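Local coordinates for protein 5'-methylthioadenosine nucleosidase (Arabidopsis thaliana, PDB 2QTG) that is a nucleosidase of the phosphorylase superfamily, an alpha/beta protein that here holds the ligand MTH in a pocket beside its central sheet, at residues Val29-Ala34 and Ile112-Cys117; Lys123-Gly128 and Lys221-Leu226; Val136-Arg141 and Glu202-Ala207. All blocks are in the same frame, centred on the assembly; numbering follows the deposited sequence.

Contact 1: residues Val29-Ala34 and Ile112-Cys117; sequences VVFVIA and INAGTC. With MTH (2-(4-amino-pyrrolo[2,3-D]pyrimidin-7-yl)-5-methylsulfanylmethyl-tetrahydro-furan-3,4-diol), chain C.
Two parallel neighbours in the central mixed sheet meet here, Phe-31 paired with Ile-112 and Val-32 with Asn-113, and both run on toward the ligand pocket. Ile-112 is held through both its backbone N and its backbone O: the N gives a nearly straight bond to Val-30 O at 2.8 Å, and the O receives Val-32 N. From there the strands splay, their short axes making 36°. Val-32 O, met only weakly by Ala-114 N, also takes a firmer bond from the side chain of Asn-113. CG of that residue, anti to the backbone N (chi1 178°), lies beside the carbonyl carbon, and the amide reaches across to the partner strand, where ND2 gives its hydrogen to Val-32 O at 2.9 Å, with that oxygen lying in the amide plane. OD1 of the same amide accepts from Lys-221 NZ. One step further a water accepts from Ala-34 N and lies within hydrogen-bonding distance of Ala-114 O, bridging the two segments.

On the apolar face, the side chains of Phe-31 and Ile-112 lie side by side. Ile-112 CB sits over one face of the ring, 4.1 Å from its centroid, while CD1 reaches CZ at 3.6 Å and also meets Val-29 CG1. Ala-114 CB comes to the ring edge.

At the pocket end Thr-116 O lies 3.3 Å from MTH C1'. Strand 72-78 flanks 28-32, and strand 217-226 flanks 110-119. Helix 234-259 covers the Phe-31 and Ile-112 side, helix 36-46 also touches Phe-31, and Val-32 touches Val-77 on strand 72-78 and Val-206 of helix 203-212.

Contact 2: residues Lys123-Gly128 and Lys221-Leu226; sequences KGANIG and KAVTDL. With MTH (2-(4-amino-pyrrolo[2,3-D]pyrimidin-7-yl)-5-methylsulfanylmethyl-tetrahydro-furan-3,4-diol), chain C.
Gly-128 and Val-223 tie the loop between strands 110-119 and 130-138 to the end of strand 217-226, which carries a ligand-binding aspartate. The polar link is a backbone one: Gly-128 N donates to Val-223 O at 2.9 Å, nearly straight and in the carbonyl plane. The same oxygen is approached by Ile-127 CA in a CA-H...O contact of 3.4 Å, so two neighbouring residues of the loop converge on one carbonyl.

Carbon-to-carbon packing joins two pairs of side chains. Ile-127 folds its chain (chi2 -89°) to carry CD1 over the backbone of the strand, 3.4 Å from Asp-225 CA, and its side chain crosses that of Leu-226, with CD1 and CG1 both near Leu-226 CG. Val-223 points toward the loop and brings CG2 to 4.2 Å from Ala-125 CB. Other side-chain carbons make van der Waals contacts with backbone oxygens: Ile-127 CD1 with Thr-224 O, Leu-226 CD2 with Ala-125 O at 3.4 Å, and Val-223 CB with Asn-126 O.

Ligand binding uses the other side of the strand. Asp-225, its CB directed away from the loop, accepts a hydrogen from the amino N6 of MTH through OD1 at 2.9 Å, with an N-H...O angle of 164°.

Strand 217-226 runs between 110-119 and 130-138; Val-223 touches Cys-117 on the first and Phe-131 on the second. Helix 234-259 lies against the loop, where Asn-240 and Val-244 meet Ile-127.

Contact 3: residues Val136-Arg141 and Glu202-Ala207; sequences VVFHDR and EGAAVA. With MTH (2-(4-amino-pyrrolo[2,3-D]pyrimidin-7-yl)-5-methylsulfanylmethyl-tetrahydro-furan-3,4-diol), chain C.
With CG anti to its own carbonyl carbon (chi1 -65°), Phe-138 swings its ring onto the first turn of helix 203-212, and a bend at chi2 (82°) folds Glu-202, the N-cap residue of that helix, toward the bound MTH. The helix packs across the end of strand 130-138, as helices do against the sheet in this alpha/beta fold: the axes of strand 136-138 and of the helix's first turn come within 7.5 Å, where small residues let them approach. Ala-204 carries most of the contact. Its CB lies over the middle of the Phe-138 ring, 3.6 Å from the centroid and 9° off the normal, a clear CH-pi contact, and it also approaches Val-137 O at 3.4 Å. Val-136 points toward the helix, with its methyls near Ala-204 and Ala-207; since it has two conformers, its tight contacts are doubtful.

The opposite face of the Phe-138 ring is covered by Arg-141, whose NE lies 3.5 Å above the ring plane, toward the rim. The guanidinium is held at its edge by its neighbour: NH1 makes a salt bridge to Asp-140 OD1 at 2.9 Å, in the guanidinium plane and on the syn side of the carboxylate. Asp-179 is a second partner of NH1, and Thr-92 OG1 receives NH2. This corner adjoins the second subunit, where Asp-140 packs on Asp-140 of that chain.

At the helix start, Val-206 N bonds back to Glu-202 O. The Glu-202 carboxylate then grips the ligand's diol with both oxygens: MTH O2' donates to OE1 at 2.7 Å, and MTH O3' donates to OE2 at 2.7 Å, the same OE2 that also accepts from Gly-91 N.

In the fold
All three contacts border one MTH molecule and reach the same sheet. Contact 1 supplies backbone beside the ligand's C1' and C7, contact 2 takes its amino group, and contact 3 its diol; Lys-199 and Met-201 add further bonds. Contacts 1 and 2, centred about 16 Å apart, are joined directly: Gly-115 O lies 2.8 Å from Ala-222 N, a probable hydrogen bond. Contacts 1 and 3 (centres about 14 Å apart) meet where Ala-34 CB packs 3.5 Å from Glu-202 CD. Contact 3 is nested within the loop closed by contact 2; their centres are about 18 Å apart and they do not touch. Another bound MTH lies about 14 Å from the Phe-138 side chain.

Contact 1: residues Val29-Ala34 and Ile112-Cys117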
loop_
_atom_site.group_PDB
_atom_site.type_symbol
_atom_site.label_atom_id
_atom_site.label_comp_id
_atom_site.label_asym_id
_atom_site.label_seq_id
_atom_site.Cartn_x
_atom_site.Cartn_y
_atom_site.Cartn_z
ATOM N N VAL A 29 15.055 -17.038 4.776
ATOM C CA VAL A 29 15.159 -15.636 4.329
ATOM C C VAL A 29 14.190 -15.402 3.162
ATOM O O VAL A 29 14.183 -16.168 2.184
ATOM C CB VAL A 29 16.597 -15.296 3.850
ATOM C CG1 VAL A 29 16.646 -13.911 3.186
ATOM C CG2 VAL A 29 17.561 -15.372 4.985
ATOM N N VAL A 30 13.335 -14.385 3.286
ATOM C CA VAL A 30 12.539 -13.897 2.172
ATOM C C VAL A 30 13.126 -12.576 1.608
ATOM O O VAL A 30 13.308 -11.598 2.338
ATOM C CB VAL A 30 11.038 -13.697 2.562
ATOM C CG1 VAL A 30 10.278 -12.910 1.491
ATOM C CG2 VAL A 30 10.351 -15.028 2.819
ATOM N N PHE A 31 13.436 -12.581 0.321
ATOM C CA PHE A 31 13.751 -11.355 -0.461
ATOM C C PHE A 31 12.474 -10.795 -1.089
ATOM O O PHE A 31 11.759 -11.500 -1.801
ATOM C CB PHE A 31 14.735 -11.641 -1.575
ATOM C CG PHE A 31 16.139 -11.749 -1.132
ATOM C CD1 PHE A 31 16.606 -12.936 -0.541
ATOM C CD2 PHE A 31 17.020 -10.676 -1.302
ATOM C CE1 PHE A 31 17.915 -13.040 -0.132
ATOM C CE2 PHE A 31 18.357 -10.774 -0.891
ATOM C CZ PHE A 31 18.798 -11.940 -0.309
ATOM N N VAL A 32 12.170 -9.532 -0.801
ATOM C CA VAL A 32 11.052 -8.847 -1.479
ATOM C C VAL A 32 11.634 -7.909 -2.541
ATOM O O VAL A 32 12.297 -6.907 -2.208
ATOM C CB VAL A 32 10.152 -8.035 -0.467
ATOM C CG1 VAL A 32 9.154 -7.145 -1.226
ATOM C CG2 VAL A 32 9.424 -9.006 0.474
ATOM N N ILE A 33 11.434 -8.245 -3.816
ATOM C CA ILE A 33 12.094 -7.493 -4.880
ATOM C C ILE A 33 11.025 -6.997 -5.861
ATOM O O ILE A 33 10.255 -7.793 -6.406
ATOM C CB ILE A 33 13.241 -8.295 -5.624
ATOM C CG1 ILE A 33 14.329 -8.835 -4.636
ATOM C CG2 ILE A 33 13.837 -7.390 -6.753
ATOM C CD1 ILE A 33 15.404 -9.814 -5.277
ATOM N N ALA A 34 10.989 -5.691 -6.092
ATOM C CA ALA A 34 9.825 -5.074 -6.773
ATOM C C ALA A 34 9.750 -5.361 -8.296
ATOM O O ALA A 34 8.660 -5.600 -8.834
ATOM C CB ALA A 34 9.815 -3.593 -6.535
ATOM N N ILE A 112 14.462 -9.358 3.466
ATOM C CA ILE A 112 15.379 -8.465 2.806
ATOM C C ILE A 112 14.670 -7.827 1.602
ATOM O O ILE A 112 14.358 -8.488 0.606
ATOM C CB ILE A 112 16.667 -9.180 2.315
ATOM C CG1 ILE A 112 17.268 -10.091 3.406
ATOM C CG2 ILE A 112 17.659 -8.162 1.602
ATOM C CD1 ILE A 112 18.594 -10.717 3.091
ATOM N N ASN A 113 14.439 -6.530 1.697
ATOM C CA ASN A 113 13.945 -5.728 0.576
ATOM C C ASN A 113 15.182 -5.282 -0.207
ATOM O O ASN A 113 15.954 -4.484 0.259
ATOM C CB ASN A 113 13.111 -4.541 1.074
ATOM C CG ASN A 113 12.605 -3.614 -0.051
ATOM O OD1 ASN A 113 12.558 -2.408 0.143
ATOM N ND2 ASN A 113 12.231 -4.187 -1.228
ATOM N N ALA A 114 15.387 -5.854 -1.389
ATOM C CA ALA A 114 16.561 -5.536 -2.227
ATOM C C ALA A 114 16.102 -4.920 -3.551
ATOM O O ALA A 114 15.172 -5.424 -4.177
ATOM C CB ALA A 114 17.378 -6.814 -2.497
ATOM N N GLY A 115 16.749 -3.849 -3.997
ATOM C CA GLY A 115 16.410 -3.240 -5.280
ATOM C C GLY A 115 17.167 -1.954 -5.572
ATOM O O GLY A 115 18.045 -1.535 -4.801
ATOM N N THR A 116 16.815 -1.330 -6.683
ATOM C CA THR A 116 17.417 -0.054 -7.100
ATOM C C THR A 116 16.725 1.164 -6.420
ATOM O O THR A 116 15.588 1.067 -5.925
ATOM C CB THR A 116 17.421 0.064 -8.660
ATOM O OG1 THR A 116 16.067 -0.039 -9.165
ATOM C CG2 THR A 116 18.264 -1.023 -9.262
ATOM N N CYS A 117 17.417 2.290 -6.401
ATOM C CA CYS A 117 16.914 3.490 -5.800
ATOM C C CYS A 117 17.615 4.710 -6.366
ATOM O O CYS A 117 18.677 4.585 -7.040
ATOM C CB CYS A 117 17.134 3.438 -4.261
ATOM S SG CYS A 117 18.873 3.497 -3.769
HETATM C CS MTH C . 9.823 1.681 -12.431
HETATM S "S5'" MTH C . 9.564 2.741 -11.004
HETATM C "C5'" MTH C . 11.198 2.579 -10.341
HETATM C "C4'" MTH C . 11.470 1.340 -9.474
HETATM O "O4'" MTH C . 12.871 1.362 -9.106
HETATM C "C2'" MTH C . 11.561 2.108 -7.217
HETATM O "O2'" MTH C . 11.598 1.676 -5.835
HETATM C "C3'" MTH C . 10.694 1.279 -8.156
HETATM O "O3'" MTH C . 10.575 -0.107 -7.794
HETATM C "C1'" MTH C . 12.990 2.011 -7.802
HETATM N N9 MTH C . 13.569 3.326 -7.992
HETATM C C8 MTH C . 14.579 3.609 -8.744
HETATM C C7 MTH C . 15.018 4.778 -8.591
HETATM C C5 MTH C . 14.125 5.579 -8.104
HETATM C C6 MTH C . 14.053 6.927 -7.888
HETATM N N6 MTH C . 14.994 7.784 -8.374
HETATM N N1 MTH C . 12.942 7.322 -7.197
HETATM C C2 MTH C . 12.006 6.426 -6.731
HETATM N N3 MTH C . 12.095 5.078 -6.948
HETATM C C4 MTH C . 13.186 4.641 -7.622
HETATM O O HOH W 1 12.982 -3.951 -5.250
#

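Contact 2: residues Lys123-Gly128 and Lys221-Leu226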
loop_
_atom_site.group_PDB
_atom_site.type_symbol
_atom_site.label_atom_id
_atom_site.label_comp_id
_atom_site.label_asym_id
_atom_site.label_seq_id
_atom_site.Cartn_x
_atom_site.Cartn_y
_atom_site.Cartn_z
ATOM N N LYS A 123 24.714 13.465 -0.081
ATOM C CA LYS A 123 24.711 12.582 1.094
ATOM C C LYS A 123 25.748 11.458 0.930
ATOM O O LYS A 123 25.810 10.520 1.740
ATOM C CB LYS A 123 23.325 11.970 1.355
ATOM C CG LYS A 123 22.171 12.931 1.661
ATOM C CD LYS A 123 22.355 13.699 2.979
ATOM C CE LYS A 123 22.309 12.798 4.180
ATOM N NZ LYS A 123 22.707 13.597 5.398
ATOM N N GLY A 124 26.518 11.547 -0.149
ATOM C CA GLY A 124 27.626 10.640 -0.398
ATOM C C GLY A 124 27.299 9.466 -1.285
ATOM O O GLY A 124 28.115 8.536 -1.374
ATOM N N ALA A 125 26.143 9.497 -1.975
ATOM C CA ALA A 125 25.757 8.369 -2.842
ATOM C C ALA A 125 26.473 8.459 -4.176
ATOM O O ALA A 125 26.565 9.543 -4.753
ATOM C CB ALA A 125 24.202 8.317 -3.061
ATOM N N ASN A 126 26.972 7.326 -4.665
ATOM C CA ASN A 126 27.466 7.183 -6.050
ATOM C C ASN A 126 26.711 6.090 -6.785
ATOM O O ASN A 126 26.226 5.135 -6.148
ATOM C CB ASN A 126 28.947 6.803 -6.037
ATOM C CG ASN A 126 29.812 7.899 -5.450
ATOM O OD1 ASN A 126 29.690 9.059 -5.842
ATOM N ND2 ASN A 126 30.656 7.551 -4.491
ATOM N N ILE A 127 26.604 6.223 -8.116
ATOM C CA ILE A 127 25.935 5.192 -8.924
ATOM C C ILE A 127 26.710 3.885 -8.724
ATOM O O ILE A 127 27.954 3.907 -8.694
ATOM C CB ILE A 127 25.925 5.576 -10.420
ATOM C CG1 ILE A 127 25.300 6.980 -10.630
ATOM C CG2 ILE A 127 25.326 4.439 -11.293
ATOM C CD1 ILE A 127 23.834 7.052 -10.838
ATOM N N GLY A 128 25.991 2.773 -8.534
ATOM C CA GLY A 128 26.609 1.484 -8.274
ATOM C C GLY A 128 26.785 1.123 -6.810
ATOM O O GLY A 128 26.951 -0.045 -6.508
ATOM N N LYS A 221 19.925 -1.411 -1.006
ATOM C CA LYS A 221 19.447 -0.441 -2.014
ATOM C C LYS A 221 20.612 0.034 -2.895
ATOM O O LYS A 221 21.569 0.687 -2.414
ATOM C CB LYS A 221 18.697 0.732 -1.365
ATOM C CG LYS A 221 17.390 0.281 -0.638
ATOM C CD LYS A 221 16.293 -0.104 -1.640
ATOM C CE LYS A 221 15.185 -0.950 -0.961
ATOM N NZ LYS A 221 13.862 -0.764 -1.699
ATOM N N ALA A 222 20.504 -0.301 -4.176
ATOM C CA ALA A 222 21.537 -0.023 -5.165
ATOM C C ALA A 222 21.180 1.240 -5.921
ATOM O O ALA A 222 20.127 1.311 -6.602
ATOM C CB ALA A 222 21.705 -1.229 -6.148
ATOM N N VAL A 223 22.056 2.226 -5.792
ATOM C CA VAL A 223 21.864 3.549 -6.381
ATOM C C VAL A 223 22.011 3.494 -7.909
ATOM O O VAL A 223 23.161 3.317 -8.407
ATOM C CB VAL A 223 22.849 4.556 -5.764
ATOM C CG1 VAL A 223 22.611 5.974 -6.324
ATOM C CG2 VAL A 223 22.689 4.555 -4.235
ATOM N N THR A 224 20.887 3.598 -8.630
ATOM C CA THR A 224 20.879 3.739 -10.095
ATOM C C THR A 224 20.872 5.125 -10.671
ATOM O O THR A 224 21.190 5.293 -11.833
ATOM C CB THR A 224 19.683 3.075 -10.806
ATOM O OG1 THR A 224 18.648 2.683 -9.914
ATOM C CG2 THR A 224 20.085 1.909 -11.596
ATOM N N ASP A 225 20.384 6.088 -9.916
ATOM C CA ASP A 225 20.447 7.454 -10.379
ATOM C C ASP A 225 20.659 8.383 -9.213
ATOM O O ASP A 225 20.302 8.062 -8.077
ATOM C CB ASP A 225 19.234 7.852 -11.218
ATOM C CG ASP A 225 18.056 8.169 -10.398
ATOM O OD1 ASP A 225 17.518 7.231 -9.771
ATOM O OD2 ASP A 225 17.667 9.353 -10.407
ATOM N N LEU A 226 21.291 9.508 -9.534
ATOM C CA LEU A 226 21.581 10.587 -8.603
ATOM C C LEU A 226 20.476 11.609 -8.760
ATOM O O LEU A 226 20.361 12.300 -9.803
ATOM C CB LEU A 226 22.974 11.176 -8.907
ATOM C CG LEU A 226 24.233 10.325 -8.654
ATOM C CD1 LEU A 226 25.527 11.221 -8.769
ATOM C CD2 LEU A 226 24.252 9.512 -7.307
HETATM C CS MTH C . 9.823 1.681 -12.431
HETATM S "S5'" MTH C . 9.564 2.741 -11.004
HETATM C "C5'" MTH C . 11.198 2.579 -10.341
HETATM C "C4'" MTH C . 11.470 1.340 -9.474
HETATM O "O4'" MTH C . 12.871 1.362 -9.106
HETATM C "C2'" MTH C . 11.561 2.108 -7.217
HETATM O "O2'" MTH C . 11.598 1.676 -5.835
HETATM C "C3'" MTH C . 10.694 1.279 -8.156
HETATM O "O3'" MTH C . 10.575 -0.107 -7.794
HETATM C "C1'" MTH C . 12.990 2.011 -7.802
HETATM N N9 MTH C . 13.569 3.326 -7.992
HETATM C C8 MTH C . 14.579 3.609 -8.744
HETATM C C7 MTH C . 15.018 4.778 -8.591
HETATM C C5 MTH C . 14.125 5.579 -8.104
HETATM C C6 MTH C . 14.053 6.927 -7.888
HETATM N N6 MTH C . 14.994 7.784 -8.374
HETATM N N1 MTH C . 12.942 7.322 -7.197
HETATM C C2 MTH C . 12.006 6.426 -6.731
HETATM N N3 MTH C . 12.095 5.078 -6.948
HETATM C C4 MTH C . 13.186 4.641 -7.622
#

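Contact 3: residues Val136-Arg141 and Glu202-Ala207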
loop_
_atom_site.group_PDB
_atom_site.type_symbol
_atom_site.label_atom_id
_atom_site.label_comp_id
_atom_site.label_asym_id
_atom_site.label_seq_id
_atom_site.Cartn_x
_atom_site.Cartn_y
_atom_site.Cartn_z
ATOM N N VAL A 136 13.835 3.992 7.790
ATOM C CA VAL A 136 12.968 4.270 6.664
ATOM C C VAL A 136 11.923 5.352 7.049
ATOM O O VAL A 136 11.495 5.408 8.207
ATOM C CB VAL A 136 12.369 2.891 6.178
ATOM C CG1 VAL A 136 11.130 2.490 6.952
ATOM C CG2 VAL A 136 12.145 2.857 4.678
ATOM N N VAL A 137 11.513 6.171 6.079
ATOM C CA VAL A 137 10.418 7.111 6.213
ATOM C C VAL A 137 9.619 7.130 4.878
ATOM O O VAL A 137 10.068 6.579 3.830
ATOM C CB VAL A 137 10.884 8.567 6.478
ATOM C CG1 VAL A 137 11.335 8.790 7.938
ATOM C CG2 VAL A 137 11.931 9.053 5.409
ATOM N N PHE A 138 8.445 7.730 4.942
ATOM C CA PHE A 138 7.692 8.182 3.749
ATOM C C PHE A 138 7.900 9.650 3.455
ATOM O O PHE A 138 8.109 10.436 4.374
ATOM C CB PHE A 138 6.183 7.947 3.882
ATOM C CG PHE A 138 5.785 6.483 3.958
ATOM C CD1 PHE A 138 5.664 5.708 2.789
ATOM C CD2 PHE A 138 5.477 5.899 5.191
ATOM C CE1 PHE A 138 5.265 4.380 2.848
ATOM C CE2 PHE A 138 5.093 4.556 5.283
ATOM C CZ PHE A 138 4.973 3.792 4.085
ATOM N N HIS A 139 7.803 10.045 2.184
ATOM C CA HIS A 139 7.747 11.489 1.872
ATOM C C HIS A 139 6.390 11.977 1.302
ATOM O O HIS A 139 6.181 13.155 1.162
ATOM C CB HIS A 139 8.908 11.989 0.995
ATOM C CG HIS A 139 9.273 11.041 -0.126
ATOM N ND1 HIS A 139 8.640 11.043 -1.359
ATOM C CD2 HIS A 139 10.214 10.074 -0.190
ATOM C CE1 HIS A 139 9.164 10.089 -2.132
ATOM N NE2 HIS A 139 10.129 9.492 -1.440
ATOM N N ASP A 140 5.467 11.074 1.055
ATOM C CA ASP A 140 4.212 11.449 0.398
ATOM C C ASP A 140 2.959 11.043 1.185
ATOM O O ASP A 140 1.860 10.878 0.600
ATOM C CB ASP A 140 4.209 10.826 -1.019
ATOM C CG ASP A 140 4.082 9.292 -1.008
ATOM O OD1 ASP A 140 4.396 8.636 0.025
ATOM O OD2 ASP A 140 3.715 8.718 -2.089
ATOM N N ARG A 141 3.099 10.902 2.509
ATOM C CA ARG A 141 1.940 10.683 3.353
ATOM C C ARG A 141 1.794 11.903 4.260
ATOM O O ARG A 141 2.099 11.817 5.429
ATOM C CB ARG A 141 2.103 9.430 4.202
ATOM C CG ARG A 141 1.677 8.105 3.555
ATOM C CD ARG A 141 2.612 7.484 2.521
ATOM N NE ARG A 141 2.144 6.133 2.128
ATOM C CZ ARG A 141 2.490 5.452 1.008
ATOM N NH1 ARG A 141 3.361 5.964 0.101
ATOM N NH2 ARG A 141 2.005 4.231 0.814
ATOM N N GLU A 202 9.100 1.569 -2.558
ATOM C CA GLU A 202 8.553 0.475 -1.760
ATOM C C GLU A 202 8.979 0.365 -0.292
ATOM O O GLU A 202 8.217 -0.190 0.507
ATOM C CB GLU A 202 8.796 -0.903 -2.400
ATOM C CG GLU A 202 8.235 -1.124 -3.801
ATOM C CD GLU A 202 9.129 -0.561 -4.920
ATOM O OE1 GLU A 202 10.355 -0.489 -4.724
ATOM O OE2 GLU A 202 8.596 -0.273 -6.006
ATOM N N GLY A 203 10.194 0.823 0.039
ATOM C CA GLY A 203 10.879 0.426 1.274
ATOM C C GLY A 203 10.088 0.570 2.558
ATOM O O GLY A 203 9.931 -0.401 3.320
ATOM N N ALA A 204 9.591 1.781 2.806
ATOM C CA ALA A 204 8.871 2.050 4.065
ATOM C C ALA A 204 7.562 1.260 4.243
ATOM O O ALA A 204 7.088 1.094 5.385
ATOM C CB ALA A 204 8.666 3.567 4.267
ATOM N N ALA A 205 6.979 0.803 3.117
ATOM C CA ALA A 205 5.768 -0.009 3.094
ATOM C C ALA A 205 6.116 -1.437 3.504
ATOM O O ALA A 205 5.383 -2.047 4.289
ATOM C CB ALA A 205 5.105 0.020 1.685
ATOM N N VAL A 206 7.214 -1.977 2.946
ATOM C CA VAL A 206 7.754 -3.285 3.418
ATOM C C VAL A 206 8.019 -3.232 4.940
ATOM O O VAL A 206 7.621 -4.153 5.676
ATOM C CB VAL A 206 9.026 -3.730 2.608
ATOM C CG1 VAL A 206 9.519 -5.147 3.013
ATOM C CG2 VAL A 206 8.694 -3.729 1.177
ATOM N N ALA A 207 8.657 -2.149 5.402
ATOM C CA ALA A 207 8.977 -2.006 6.844
ATOM C C ALA A 207 7.707 -2.000 7.712
ATOM O O ALA A 207 7.679 -2.651 8.792
ATOM C CB ALA A 207 9.764 -0.720 7.089
HETATM C CS MTH C . 9.823 1.681 -12.431
HETATM S "S5'" MTH C . 9.564 2.741 -11.004
HETATM C "C5'" MTH C . 11.198 2.579 -10.341
HETATM C "C4'" MTH C . 11.470 1.340 -9.474
HETATM O "O4'" MTH C . 12.871 1.362 -9.106
HETATM C "C2'" MTH C . 11.561 2.108 -7.217
HETATM O "O2'" MTH C . 11.598 1.676 -5.835
HETATM C "C3'" MTH C . 10.694 1.279 -8.156
HETATM O "O3'" MTH C . 10.575 -0.107 -7.794
HETATM C "C1'" MTH C . 12.990 2.011 -7.802
HETATM N N9 MTH C . 13.569 3.326 -7.992
HETATM C C8 MTH C . 14.579 3.609 -8.744
HETATM C C7 MTH C . 15.018 4.778 -8.591
HETATM C C5 MTH C . 14.125 5.579 -8.104
HETATM C C6 MTH C . 14.053 6.927 -7.888
HETATM N N6 MTH C . 14.994 7.784 -8.374
HETATM N N1 MTH C . 12.942 7.322 -7.197
HETATM C C2 MTH C . 12.006 6.426 -6.731
HETATM N N3 MTH C . 12.095 5.078 -6.948
HETATM C C4 MTH C . 13.186 4.641 -7.622
#